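Local coordinates for FAD-dependent pyridine nucleotide-disulphide oxidoreductase (PDB 3IWA), which probably uses a bound FAD to pass electrons from a reduced pyridine nucleotide to a disulphide or similar acceptor, at residues A[198-201]-A[202-206]; A[208-211]-A[212-216]. All blocks are in the same frame, centred on the assembly; numbering follows the deposited sequence.

How the contacts relate
Following the chain from the N terminus, strand 185-189 leads into a loop that reaches helix 202-214. Contact 1 closes the turn where this loop becomes helix, between 198-201 and 202-206. Contact 2 follows in series on the same helix, between 208-211 and 212-216, and covers its last turns and its end. The two are local, neither nests in nor crosses the other, and their centres lie about 14 Å apart. Together they define the start and finish of the helix joining strands 185-189 and 218-220 of a parallel sheet. At both ends the helix also meets residues of the C-terminal dimerisation domain, among them Glu357 and Gln389 near contact 1 and Glu346 near contact 2.

Contact 1 of 2, residues A[198-201]-A[202-206]; sequences GFTS and KSLSQ
Ser201 OG accepts the backbone N-H of Leu204 at 3.0 Å between OG and N, with a nearly straight N-H...O angle of 163°. Ser201 stands at the N-cap position, and this is its capping bond. Its first torsion (chi1 68°) sets OG between the backbone N and the carbonyl carbon, where it turns toward the first helical turn, and Leu204 CB follows at 3.4 Å from the same OG. The backbone of Ser201 takes part as well: its carbonyl O receives Ser205 N at 2.8 Å, the first bond of the alpha-helical pattern, and a second donor, Thr200 OG1, at 3.1 Å from that O. Two bonds therefore grip one carbonyl oxygen. Thr200 OG1 also lies against Ser205 CB at 3.4 Å, while Thr200 CB packs on Leu204 CB at 4.1 Å, so the residue before the cap rests along the side of the helix. One turn on, Ser205 OG folds back to donate to Lys202 O, 2.7 Å away.

From outside the two segments, Gln389 NE2 also hydrogen-bonds Ser201 OG, helping to position the cap, and Glu357 OE2 takes the N-H of Lys202. A carboxylate so close to the helix start would probably interact favourably with the helix dipole. The arrangement is a serine N-cap, here opening the helix that crosses between two parallel strands of a Rossmann-type domain.

Contact 2 of 2, residues A[208-211]-A[212-216]; sequences LRHD and LEKND
His210 lies against Lys214 one turn further on: Lys214 CB sits over one face of the imidazole, 4.1 Å from the ring centroid and 27° off the ring normal, a CH-pi contact. CG anti to the backbone N (chi1 175°) carries the ring forward along the helix to meet this aliphatic chain. The backbone runs the same way, Lys214 N donating to His210 O at 2.9 Å.

Asp211 contributes mainly its carbonyl: Asn215 ND2 bonds Asp211 O at 2.9 Å, in the carbonyl plane, putting a side-chain amide where the next helical N-H would be expected. The Asp211 carboxylate accepts backbone N-H groups of Phe345, Glu346 and Gly347.

One turn apart, Arg209 NE forms a salt bridge with Glu213 OE2 at 2.9 Å. The oxygen lies near the guanidinium plane, yet is approached from above the carboxylate plane. Arg209 NH1 also hydrogen-bonds Thr221 OG1, just after strand 218-220.

Asp216, at positive phi, is the C-prime residue of a Schellman motif ending the helix, with Val217 N bonded to Leu212 O and Asp216 N weakly to Glu213 O. Within the fold, Leu212 packs on Leu172 and Val176 of helix 169-182 and on Val219 of strand 218-220, while Asp211 faces the turn between strands 340-343 and 348-353.

Contact 1 of 2, residues A[198-201]-A[202-206]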
ATOM      1  N   GLY A 198       3.461  22.374  -0.850  1.00 40.04           N
ATOM      2  CA  GLY A 198       4.335  21.347  -1.388  1.00 40.59           C
ATOM      3  C   GLY A 198       4.024  19.930  -0.927  1.00 41.45           C
ATOM      4  O   GLY A 198       4.618  18.992  -1.449  1.00 41.99           O
ATOM      5  N   PHE A 199       3.142  19.769   0.065  1.00 41.77           N
ATOM      6  CA  PHE A 199       2.723  18.450   0.545  1.00 42.69           C
ATOM      7  C   PHE A 199       1.270  18.085   0.171  1.00 41.81           C
ATOM      8  O   PHE A 199       1.018  16.940  -0.203  1.00 41.92           O
ATOM      9  CB  PHE A 199       2.880  18.346   2.055  1.00 43.87           C
ATOM     10  CG  PHE A 199       4.318  18.150   2.519  1.00 48.57           C
ATOM     11  CD1 PHE A 199       4.664  17.037   3.273  1.00 50.96           C
ATOM     12  CD2 PHE A 199       5.311  19.087   2.218  1.00 52.47           C
ATOM     13  CE1 PHE A 199       5.962  16.846   3.700  1.00 53.45           C
ATOM     14  CE2 PHE A 199       6.622  18.904   2.643  1.00 53.25           C
ATOM     15  CZ  PHE A 199       6.946  17.778   3.387  1.00 53.86           C
ATOM     16  N   THR A 200       0.328  19.024   0.316  1.00 40.41           N
ATOM     17  CA  THR A 200      -1.010  18.870  -0.245  1.00 39.83           C
ATOM     18  C   THR A 200      -1.289  19.996  -1.233  1.00 39.01           C
ATOM     19  O   THR A 200      -0.631  21.032  -1.186  1.00 39.44           O
ATOM     20  CB  THR A 200      -2.112  18.879   0.812  1.00 39.86           C
ATOM     21  OG1 THR A 200      -2.287  20.216   1.270  1.00 41.53           O
ATOM     22  CG2 THR A 200      -1.796  17.953   1.982  1.00 38.18           C
ATOM     23  N   SER A 201      -2.259  19.797  -2.130  1.00 37.96           N
ATOM     24  CA  SER A 201      -2.768  20.908  -2.970  1.00 37.82           C
ATOM     25  C   SER A 201      -3.452  21.988  -2.118  1.00 37.39           C
ATOM     26  O   SER A 201      -3.802  21.748  -0.969  1.00 37.29           O
ATOM     27  CB  SER A 201      -3.800  20.408  -4.004  1.00 37.49           C
ATOM     28  OG  SER A 201      -4.992  19.990  -3.338  1.00 36.66           O
ATOM     29  N   LYS A 202      -3.680  23.155  -2.702  1.00 38.52           N
ATOM     30  CA  LYS A 202      -4.462  24.229  -2.048  1.00 40.17           C
ATOM     31  C   LYS A 202      -5.860  23.752  -1.634  1.00 39.87           C
ATOM     32  O   LYS A 202      -6.275  23.921  -0.487  1.00 40.20           O
ATOM     33  CB  LYS A 202      -4.566  25.438  -2.986  1.00 41.71           C
ATOM     34  CG  LYS A 202      -4.878  26.747  -2.268  1.00 45.58           C
ATOM     35  CD  LYS A 202      -4.679  27.982  -3.152  1.00 49.76           C
ATOM     36  CE  LYS A 202      -5.453  29.196  -2.563  1.00 53.02           C
ATOM     37  NZ  LYS A 202      -5.704  30.277  -3.582  1.00 54.36           N
ATOM     38  N   SER A 203      -6.555  23.081  -2.549  1.00 39.61           N
ATOM     39  CA  SER A 203      -7.902  22.579  -2.295  1.00 39.62           C
ATOM     40  C   SER A 203      -7.936  21.569  -1.132  1.00 39.75           C
ATOM     41  O   SER A 203      -8.803  21.636  -0.237  1.00 39.06           O
ATOM     42  CB  SER A 203      -8.500  21.981  -3.586  1.00 40.11           C
ATOM     43  OG  SER A 203      -7.970  20.693  -3.931  1.00 39.52           O
ATOM     44  N   LEU A 204      -6.968  20.655  -1.117  1.00 39.42           N
ATOM     45  CA  LEU A 204      -6.891  19.691  -0.032  1.00 39.38           C
ATOM     46  C   LEU A 204      -6.445  20.333   1.306  1.00 39.28           C
ATOM     47  O   LEU A 204      -6.885  19.940   2.393  1.00 38.95           O
ATOM     48  CB  LEU A 204      -5.967  18.526  -0.394  1.00 39.42           C
ATOM     49  CG  LEU A 204      -6.156  17.366   0.588  1.00 39.95           C
ATOM     50  CD1 LEU A 204      -7.646  16.906   0.572  1.00 39.32           C
ATOM     51  CD2 LEU A 204      -5.235  16.230   0.252  1.00 42.15           C
ATOM     52  N   SER A 205      -5.559  21.304   1.230  1.00 39.96           N
ATOM     53  CA  SER A 205      -5.096  21.953   2.446  1.00 41.54           C
ATOM     54  C   SER A 205      -6.231  22.544   3.271  1.00 42.19           C
ATOM     55  O   SER A 205      -6.131  22.571   4.493  1.00 43.24           O
ATOM     56  CB  SER A 205      -4.079  23.014   2.134  1.00 41.50           C
ATOM     57  OG  SER A 205      -4.746  24.143   1.667  1.00 42.40           O
ATOM     58  N   GLN A 206      -7.326  22.957   2.636  1.00 43.37           N
ATOM     59  CA  GLN A 206      -8.455  23.559   3.366  1.00 44.08           C
ATOM     60  C   GLN A 206      -9.099  22.566   4.304  1.00 44.39           C
ATOM     61  O   GLN A 206      -9.602  22.935   5.374  1.00 44.41           O
ATOM     62  CB  GLN A 206      -9.573  24.046   2.440  1.00 44.57           C
ATOM     63  CG  GLN A 206      -9.206  24.966   1.299  1.00 47.35           C
ATOM     64  CD  GLN A 206      -8.526  26.242   1.726  1.00 51.34           C
ATOM     65  OE1 GLN A 206      -8.729  26.749   2.846  1.00 53.11           O
ATOM     66  NE2 GLN A 206      -7.705  26.782   0.823  1.00 52.31           N
TER

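Contact 2 of 2, residues A[208-211]-A[212-216]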
ATOM      1  N   LEU A 208      -7.458  20.277   5.850  1.00 44.53           N
ATOM      2  CA  LEU A 208      -6.571  20.207   7.007  1.00 44.07           C
ATOM      3  C   LEU A 208      -6.718  21.499   7.815  1.00 43.73           C
ATOM      4  O   LEU A 208      -6.748  21.454   9.034  1.00 43.53           O
ATOM      5  CB  LEU A 208      -5.111  19.946   6.609  1.00 43.10           C
ATOM      6  CG  LEU A 208      -4.695  18.573   6.080  1.00 43.05           C
ATOM      7  CD1 LEU A 208      -5.238  18.302   4.635  1.00 43.14           C
ATOM      8  CD2 LEU A 208      -3.162  18.445   6.096  1.00 39.74           C
ATOM      9  N   ARG A 209      -6.817  22.631   7.131  1.00 44.00           N
ATOM     10  CA  ARG A 209      -7.007  23.924   7.796  1.00 45.03           C
ATOM     11  C   ARG A 209      -8.220  23.886   8.721  1.00 46.27           C
ATOM     12  O   ARG A 209      -8.120  24.331   9.873  1.00 46.28           O
ATOM     13  CB  ARG A 209      -7.139  25.079   6.798  1.00 44.53           C
ATOM     14  CG  ARG A 209      -7.088  26.457   7.450  1.00 43.47           C
ATOM     15  CD  ARG A 209      -7.137  27.599   6.426  1.00 42.55           C
ATOM     16  NE  ARG A 209      -7.176  28.925   7.077  1.00 40.19           N
ATOM     17  CZ  ARG A 209      -6.635  30.039   6.591  1.00 40.80           C
ATOM     18  NH1 ARG A 209      -5.998  30.081   5.433  1.00 38.50           N
ATOM     19  NH2 ARG A 209      -6.696  31.149   7.305  1.00 47.33           N
ATOM     20  N   HIS A 210      -9.323  23.296   8.250  1.00 47.94           N
ATOM     21  CA  HIS A 210     -10.573  23.279   9.016  1.00 49.25           C
ATOM     22  C   HIS A 210     -10.420  22.433  10.244  1.00 49.72           C
ATOM     23  O   HIS A 210     -10.915  22.807  11.304  1.00 50.04           O
ATOM     24  CB  HIS A 210     -11.759  22.743   8.215  1.00 49.99           C
ATOM     25  CG  HIS A 210     -13.024  22.603   9.022  1.00 52.63           C
ATOM     26  ND1 HIS A 210     -13.597  21.379   9.308  1.00 54.61           N
ATOM     27  CD2 HIS A 210     -13.817  23.534   9.613  1.00 55.36           C
ATOM     28  CE1 HIS A 210     -14.698  21.564  10.017  1.00 56.24           C
ATOM     29  NE2 HIS A 210     -14.843  22.860  10.231  1.00 57.09           N
ATOM     30  N   ASP A 211      -9.764  21.283  10.100  1.00 49.59           N
ATOM     31  CA  ASP A 211      -9.501  20.445  11.239  1.00 49.73           C
ATOM     32  C   ASP A 211      -8.827  21.289  12.306  1.00 49.79           C
ATOM     33  O   ASP A 211      -9.198  21.189  13.467  1.00 50.02           O
ATOM     34  CB  ASP A 211      -8.662  19.214  10.871  1.00 49.98           C
ATOM     35  CG  ASP A 211      -8.512  18.226  12.044  1.00 51.02           C
ATOM     36  OD1 ASP A 211      -7.710  18.509  12.952  1.00 54.49           O
ATOM     37  OD2 ASP A 211      -9.174  17.164  12.080  1.00 51.78           O
ATOM     38  N   LEU A 212      -7.872  22.141  11.929  1.00 50.04           N
ATOM     39  CA  LEU A 212      -7.175  22.959  12.931  1.00 50.32           C
ATOM     40  C   LEU A 212      -8.097  24.046  13.544  1.00 50.86           C
ATOM     41  O   LEU A 212      -8.147  24.211  14.756  1.00 49.88           O
ATOM     42  CB  LEU A 212      -5.916  23.614  12.360  1.00 50.16           C
ATOM     43  CG  LEU A 212      -4.797  22.747  11.762  1.00 49.81           C
ATOM     44  CD1 LEU A 212      -3.619  23.643  11.546  1.00 48.74           C
ATOM     45  CD2 LEU A 212      -4.410  21.555  12.633  1.00 47.41           C
ATOM     46  N   GLU A 213      -8.796  24.786  12.696  1.00 51.50           N
ATOM     47  CA  GLU A 213      -9.604  25.897  13.155  1.00 52.98           C
ATOM     48  C   GLU A 213     -10.800  25.494  14.010  1.00 53.77           C
ATOM     49  O   GLU A 213     -11.216  26.251  14.885  1.00 53.78           O
ATOM     50  CB  GLU A 213     -10.087  26.710  11.985  1.00 52.86           C
ATOM     51  CG  GLU A 213      -8.980  27.405  11.268  1.00 53.72           C
ATOM     52  CD  GLU A 213      -9.441  27.964   9.953  1.00 55.26           C
ATOM     53  OE1 GLU A 213     -10.402  27.390   9.393  1.00 53.23           O
ATOM     54  OE2 GLU A 213      -8.845  28.963   9.484  1.00 59.56           O
ATOM     55  N   LYS A 214     -11.339  24.310  13.773  1.00 54.52           N
ATOM     56  CA  LYS A 214     -12.497  23.878  14.516  1.00 55.32           C
ATOM     57  C   LYS A 214     -12.086  23.288  15.866  1.00 55.31           C
ATOM     58  O   LYS A 214     -12.921  23.116  16.766  1.00 55.71           O
ATOM     59  CB  LYS A 214     -13.359  22.939  13.674  1.00 55.80           C
ATOM     60  CG  LYS A 214     -13.440  21.490  14.087  1.00 58.18           C
ATOM     61  CD  LYS A 214     -14.399  20.750  13.115  1.00 61.59           C
ATOM     62  CE  LYS A 214     -14.989  19.456  13.669  1.00 63.46           C
ATOM     63  NZ  LYS A 214     -15.128  18.427  12.557  1.00 64.39           N
ATOM     64  N   ASN A 215     -10.799  22.997  16.019  1.00 54.60           N
ATOM     65  CA  ASN A 215     -10.275  22.617  17.326  1.00 54.00           C
ATOM     66  C   ASN A 215      -9.424  23.757  17.917  1.00 53.09           C
ATOM     67  O   ASN A 215      -8.464  23.510  18.633  1.00 52.17           O
ATOM     68  CB  ASN A 215      -9.509  21.282  17.242  1.00 54.22           C
ATOM     69  CG  ASN A 215     -10.417  20.105  16.870  1.00 54.73           C
ATOM     70  OD1 ASN A 215     -10.769  19.273  17.715  1.00 57.03           O
ATOM     71  ND2 ASN A 215     -10.797  20.034  15.605  1.00 54.42           N
ATOM     72  N   ASP A 216      -9.787  24.995  17.574  1.00 52.27           N
ATOM     73  CA  ASP A 216      -9.287  26.214  18.228  1.00 52.51           C
ATOM     74  C   ASP A 216      -7.875  26.673  17.861  1.00 51.23           C
ATOM     75  O   ASP A 216      -7.357  27.617  18.467  1.00 51.20           O
ATOM     76  CB  ASP A 216      -9.343  26.079  19.754  1.00 53.54           C
ATOM     77  CG  ASP A 216     -10.748  25.930  20.282  1.00 56.53           C
ATOM     78  OD1 ASP A 216     -11.727  26.013  19.513  1.00 62.00           O
ATOM     79  OD2 ASP A 216     -10.870  25.757  21.506  1.00 63.51           O
TER